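Local coordinates for protein fucose-specific lectin (Aleuria aurantia, PDB 6GKE) that binds L-fucose at sites between the blades of a six-bladed beta-propeller, preferring the alpha-1,6-linked core fucose of glycoproteins, at residues L5-A17 against S260-G272. The protein carries 1 engineered substitution. Sequence-based numbering, arbitrary orientation.
Sequences LYTSKIAAISWAA and SLPDTFIAANSSG. With GOL (glycerol), chain J; EDO (1,2-ethanediol), chain I; EDO (1,2-ethanediol), chain B.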
loop_
_atom_site.group_PDB
_atom_site.type_symbol
_atom_site.label_atom_id
_atom_site.label_comp_id
_atom_site.label_asym_id
_atom_site.label_seq_id
_atom_site.Cartn_x
_atom_site.Cartn_y
_atom_site.Cartn_z
ATOM N N LEU A 5 -1.056 5.150 4.936
ATOM C CA LEU A 5 -0.802 3.721 4.952
ATOM C C LEU A 5 -1.791 3.016 4.017
ATOM O O LEU A 5 -3.007 3.167 4.141
ATOM C CB LEU A 5 -0.946 3.220 6.388
ATOM C CG LEU A 5 -0.777 1.719 6.605
ATOM C CD1 LEU A 5 0.668 1.294 6.393
ATOM C CD2 LEU A 5 -1.262 1.356 8.005
ATOM N N TYR A 6 -1.265 2.194 3.109
ATOM C CA TYR A 6 -2.118 1.441 2.194
ATOM C C TYR A 6 -2.897 0.398 2.997
ATOM O O TYR A 6 -2.297 -0.373 3.741
ATOM C CB TYR A 6 -1.294 0.776 1.091
ATOM C CG TYR A 6 -2.069 -0.173 0.217
ATOM C CD1 TYR A 6 -3.199 0.240 -0.469
ATOM C CD2 TYR A 6 -1.669 -1.490 0.081
ATOM C CE1 TYR A 6 -3.908 -0.630 -1.280
ATOM C CE2 TYR A 6 -2.358 -2.369 -0.737
ATOM C CZ TYR A 6 -3.487 -1.940 -1.409
ATOM O OH TYR A 6 -4.150 -2.824 -2.212
ATOM N N THR A 7 -4.218 0.398 2.808
ATOM C CA THR A 7 -5.212 -0.427 3.539
ATOM C C THR A 7 -5.401 0.063 4.979
ATOM O O THR A 7 -6.010 -0.629 5.794
ATOM C CB THR A 7 -4.994 -1.951 3.452
ATOM O OG1 THR A 7 -3.914 -2.404 4.268
ATOM C CG2 THR A 7 -4.797 -2.414 2.027
ATOM N N SER A 8 -4.989 1.303 5.267
ATOM C CA SER A 8 -5.468 1.994 6.459
ATOM C C SER A 8 -6.996 1.982 6.480
ATOM O O SER A 8 -7.640 2.196 5.455
ATOM C CB SER A 8 -4.994 3.424 6.453
ATOM O OG SER A 8 -5.504 4.168 7.549
ATOM N N LYS A 9 -7.570 1.852 7.675
ATOM C CA LYS A 9 -8.968 2.178 7.837
ATOM C C LYS A 9 -9.116 3.704 7.856
ATOM O O LYS A 9 -8.142 4.450 7.943
ATOM C CB LYS A 9 -9.554 1.485 9.069
ATOM C CG LYS A 9 -9.769 -0.012 8.884
ATOM C CD LYS A 9 -8.509 -0.858 8.888
ATOM C CE LYS A 9 -8.837 -2.325 9.071
ATOM N NZ LYS A 9 -7.626 -3.182 9.050
ATOM N N ILE A 10 -10.364 4.146 7.732
ATOM C CA ILE A 10 -10.707 5.555 7.650
ATOM C C ILE A 10 -11.882 5.799 8.593
ATOM O O ILE A 10 -12.752 4.950 8.734
ATOM C CB ILE A 10 -11.068 5.972 6.208
ATOM C CG1 ILE A 10 -10.012 5.525 5.197
ATOM C CG2 ILE A 10 -11.315 7.470 6.120
ATOM C CD1 ILE A 10 -10.442 5.679 3.755
ATOM N N ALA A 11 -11.929 6.971 9.224
ATOM C CA ALA A 11 -13.111 7.404 9.976
ATOM C C ALA A 11 -13.365 8.873 9.659
ATOM O O ALA A 11 -12.429 9.616 9.414
ATOM C CB ALA A 11 -12.931 7.189 11.461
ATOM N N ALA A 12 -14.634 9.278 9.671
ATOM C CA ALA A 12 -14.979 10.632 9.270
ATOM C C ALA A 12 -16.176 11.147 10.066
ATOM O O ALA A 12 -17.084 10.393 10.403
ATOM C CB ALA A 12 -15.275 10.674 7.794
ATOM N N ILE A 13 -16.170 12.463 10.294
ATOM C CA ILE A 13 -17.228 13.174 11.010
ATOM C C ILE A 13 -17.500 14.500 10.290
ATOM O O ILE A 13 -16.672 15.003 9.530
ATOM C CB ILE A 13 -16.859 13.416 12.488
ATOM C CG1 ILE A 13 -15.545 14.196 12.609
ATOM C CG2 ILE A 13 -16.837 12.107 13.266
ATOM C CD1 ILE A 13 -15.173 14.627 14.008
ATOM N N SER A 14 -18.668 15.069 10.581
ATOM C CA SER A 14 -19.100 16.318 9.982
ATOM C C SER A 14 -20.080 16.997 10.936
ATOM O O SER A 14 -20.854 16.306 11.607
ATOM C CB SER A 14 -19.745 16.054 8.633
ATOM O OG SER A 14 -20.117 17.243 7.952
ATOM N N TRP A 15 -20.064 18.330 10.965
ATOM C CA TRP A 15 -21.067 19.070 11.710
ATOM C C TRP A 15 -21.347 20.404 11.022
ATOM O O TRP A 15 -20.491 20.981 10.364
ATOM C CB TRP A 15 -20.686 19.256 13.186
ATOM C CG TRP A 15 -19.463 20.075 13.459
ATOM C CD1 TRP A 15 -19.409 21.399 13.786
ATOM C CD2 TRP A 15 -18.105 19.604 13.503
ATOM N NE1 TRP A 15 -18.116 21.784 14.008
ATOM C CE2 TRP A 15 -17.292 20.706 13.844
ATOM C CE3 TRP A 15 -17.489 18.367 13.267
ATOM C CZ2 TRP A 15 -15.905 20.608 13.955
ATOM C CZ3 TRP A 15 -16.118 18.270 13.376
ATOM C CH2 TRP A 15 -15.339 19.376 13.721
ATOM N N ALA A 16 -22.579 20.878 11.202
ATOM C CA ALA A 16 -22.997 22.172 10.693
ATOM C C ALA A 16 -22.284 23.285 11.471
ATOM O O ALA A 16 -22.087 23.163 12.670
ATOM C CB ALA A 16 -24.496 22.292 10.798
ATOM N N ALA A 17 -21.889 24.351 10.762
ATOM C CA ALA A 17 -21.175 25.487 11.347
ATOM C C ALA A 17 -21.454 26.752 10.525
ATOM O O ALA A 17 -21.516 26.718 9.292
ATOM C CB ALA A 17 -19.696 25.192 11.432
ATOM N N SER A 260 -11.100 3.051 -6.442
ATOM C CA SER A 260 -10.366 2.648 -5.245
ATOM C C SER A 260 -9.374 1.526 -5.563
ATOM O O SER A 260 -9.527 0.791 -6.526
ATOM C CB SER A 260 -11.295 2.216 -4.145
ATOM O OG SER A 260 -12.017 1.040 -4.495
ATOM N N LEU A 261 -8.363 1.391 -4.702
ATOM C CA LEU A 261 -7.418 0.289 -4.800
ATOM C C LEU A 261 -8.002 -0.980 -4.188
ATOM O O LEU A 261 -8.897 -0.940 -3.341
ATOM C CB LEU A 261 -6.108 0.644 -4.095
ATOM C CG LEU A 261 -5.234 1.687 -4.787
ATOM C CD1 LEU A 261 -4.154 2.161 -3.832
ATOM C CD2 LEU A 261 -4.617 1.139 -6.069
ATOM N N PRO A 262 -7.467 -2.162 -4.565
ATOM C CA PRO A 262 -7.885 -3.407 -3.924
ATOM C C PRO A 262 -7.721 -3.358 -2.399
ATOM O O PRO A 262 -6.774 -2.757 -1.885
ATOM C CB PRO A 262 -6.955 -4.453 -4.554
ATOM C CG PRO A 262 -6.619 -3.864 -5.902
ATOM C CD PRO A 262 -6.469 -2.385 -5.628
ATOM N N ASP A 263 -8.658 -4.008 -1.701
ATOM C CA ASP A 263 -8.540 -4.345 -0.268
ATOM C C ASP A 263 -8.569 -3.099 0.628
ATOM O O ASP A 263 -8.174 -3.162 1.789
ATOM C CB ASP A 263 -7.287 -5.183 -0.006
ATOM C CG ASP A 263 -7.298 -6.457 -0.824
ATOM O OD1 ASP A 263 -8.306 -7.187 -0.748
ATOM O OD2 ASP A 263 -6.317 -6.705 -1.547
ATOM N N THR A 264 -9.137 -2.000 0.122
ATOM C CA THR A 264 -9.209 -0.734 0.835
ATOM C C THR A 264 -10.586 -0.558 1.488
ATOM O O THR A 264 -11.518 -1.323 1.262
ATOM C CB THR A 264 -8.895 0.433 -0.107
ATOM O OG1 THR A 264 -9.838 0.412 -1.179
ATOM C CG2 THR A 264 -7.477 0.378 -0.629
ATOM N N PHE A 265 -10.695 0.500 2.292
ATOM C CA PHE A 265 -11.864 0.751 3.137
ATOM C C PHE A 265 -12.549 2.064 2.757
ATOM O O PHE A 265 -11.967 2.914 2.084
ATOM C CB PHE A 265 -11.424 0.757 4.604
ATOM C CG PHE A 265 -10.847 -0.572 5.013
ATOM C CD1 PHE A 265 -11.680 -1.647 5.282
ATOM C CD2 PHE A 265 -9.478 -0.784 5.030
ATOM C CE1 PHE A 265 -11.160 -2.895 5.590
ATOM C CE2 PHE A 265 -8.961 -2.034 5.339
ATOM C CZ PHE A 265 -9.802 -3.087 5.611
ATOM N N ILE A 266 -13.783 2.226 3.247
ATOM C CA ILE A 266 -14.516 3.475 3.100
ATOM C C ILE A 266 -14.903 4.010 4.481
ATOM O O ILE A 266 -14.845 3.316 5.494
ATOM C CB ILE A 266 -15.765 3.331 2.202
ATOM C CG1 ILE A 266 -16.837 2.419 2.812
ATOM C CG2 ILE A 266 -15.355 2.894 0.810
ATOM C CD1 ILE A 266 -18.168 2.454 2.086
ATOM N N ALA A 267 -15.331 5.273 4.498
ATOM C CA ALA A 267 -15.980 5.878 5.649
ATOM C C ALA A 267 -16.950 6.935 5.130
ATOM O O ALA A 267 -16.726 7.489 4.059
ATOM C CB ALA A 267 -14.968 6.499 6.586
ATOM N N ALA A 268 -18.008 7.213 5.889
ATOM C CA ALA A 268 -18.968 8.226 5.483
ATOM C C ALA A 268 -19.193 9.213 6.622
ATOM O O ALA A 268 -19.134 8.853 7.796
ATOM C CB ALA A 268 -20.273 7.594 5.057
ATOM N N ASN A 269 -19.501 10.455 6.249
ATOM C CA ASN A 269 -20.018 11.421 7.192
ATOM C C ASN A 269 -21.247 12.097 6.583
ATOM O O ASN A 269 -21.537 11.959 5.395
ATOM C CB ASN A 269 -18.947 12.418 7.655
ATOM C CG ASN A 269 -18.488 13.381 6.579
ATOM O OD1 ASN A 269 -19.223 13.666 5.637
ATOM N ND2 ASN A 269 -17.291 13.929 6.722
ATOM N N SER A 270 -21.970 12.812 7.440
ATOM C CA SER A 270 -23.101 13.595 7.010
ATOM C C SER A 270 -23.406 14.645 8.074
ATOM O O SER A 270 -23.157 14.447 9.257
ATOM C CB SER A 270 -24.324 12.743 6.696
ATOM O OG SER A 270 -24.867 12.130 7.858
ATOM N N SER A 271 -24.004 15.745 7.623
ATOM C CA SER A 271 -24.565 16.744 8.504
ATOM C C SER A 271 -25.489 17.638 7.676
ATOM O O SER A 271 -25.528 17.546 6.447
ATOM C CB SER A 271 -23.499 17.539 9.248
ATOM O OG SER A 271 -22.591 18.181 8.368
ATOM N N GLY A 272 -26.245 18.493 8.358
ATOM C CA GLY A 272 -27.196 19.337 7.669
ATOM C C GLY A 272 -28.344 18.534 7.079
ATOM O O GLY A 272 -28.778 17.542 7.656
HETATM C C1 GOL J . -17.510 7.249 11.675
HETATM O O1 GOL J . -16.776 6.132 12.218
HETATM C C2 GOL J . -17.398 7.200 10.156
HETATM O O2 GOL J . -16.075 6.800 9.881
HETATM C C3 GOL J . -18.365 6.102 9.692
HETATM O O3 GOL J . -18.171 5.690 8.333
HETATM C C1 EDO I . 0.634 -1.132 3.422
HETATM O O1 EDO I . -0.257 -2.131 2.934
HETATM C C2 EDO I . 2.064 -1.033 2.891
HETATM O O2 EDO I . 2.511 0.360 2.755
HETATM C C1 EDO B . 2.338 2.707 0.776
HETATM O O1 EDO B . 1.941 3.023 -0.555
HETATM C C2 EDO B . 1.354 2.844 1.939
HETATM O O2 EDO B . 1.514 1.773 2.931
HETATM O O HOH W 1 -3.924 -5.470 -1.208
HETATM O O HOH W 2 -8.025 1.644 2.808
HETATM O O HOH W 3 -12.932 2.546 7.359
HETATM O O HOH W 4 -23.674 14.601 11.908
#
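The ring of Phe265 takes the aliphatic chain of Lys9 over one face, a CH-pi contact with CG 4.0 Å from the ring centroid and 15° off its normal. At the ring edge CE2 meets Thr7 O at 3.3 Å. The Lys9 chain bends at chi2, which lays CD and CE along the same face while NZ reaches Phe60 O. The methyl CG2 of Thr7 lies over the centre of one face of the Tyr6 ring; Leu261 CD1 and Thr264 CG2 reach CE1 obliquely, and a water joins Tyr6 OH to Asp263 OD2. Further along, Ile10 CG2 packs on Ala267 CB at 3.8 Å. Asn269 ND2 gives a weak, bent bond to Ile13 O (3.1 Å, 121°), its stronger partner being Gln23 OE1. Ser14 OG swings away from its own backbone N to meet Ser271 OG at 2.7 Å, a hydrogen bond either hydroxyl could donate.

The axes of strands 10-15 and 267-271 approach to 5.3 Å, 6° from parallel, bridged by side chains, waters and a glycerol bound to Ala12 N and Ala268 N. As innermost strands of adjacent propeller blades, 10-15 pairs with 22-28, 267-271 with 275-282. This junction closes the ring; at its Tyr6 end the ring stacks on Tyr6 of the second subunit.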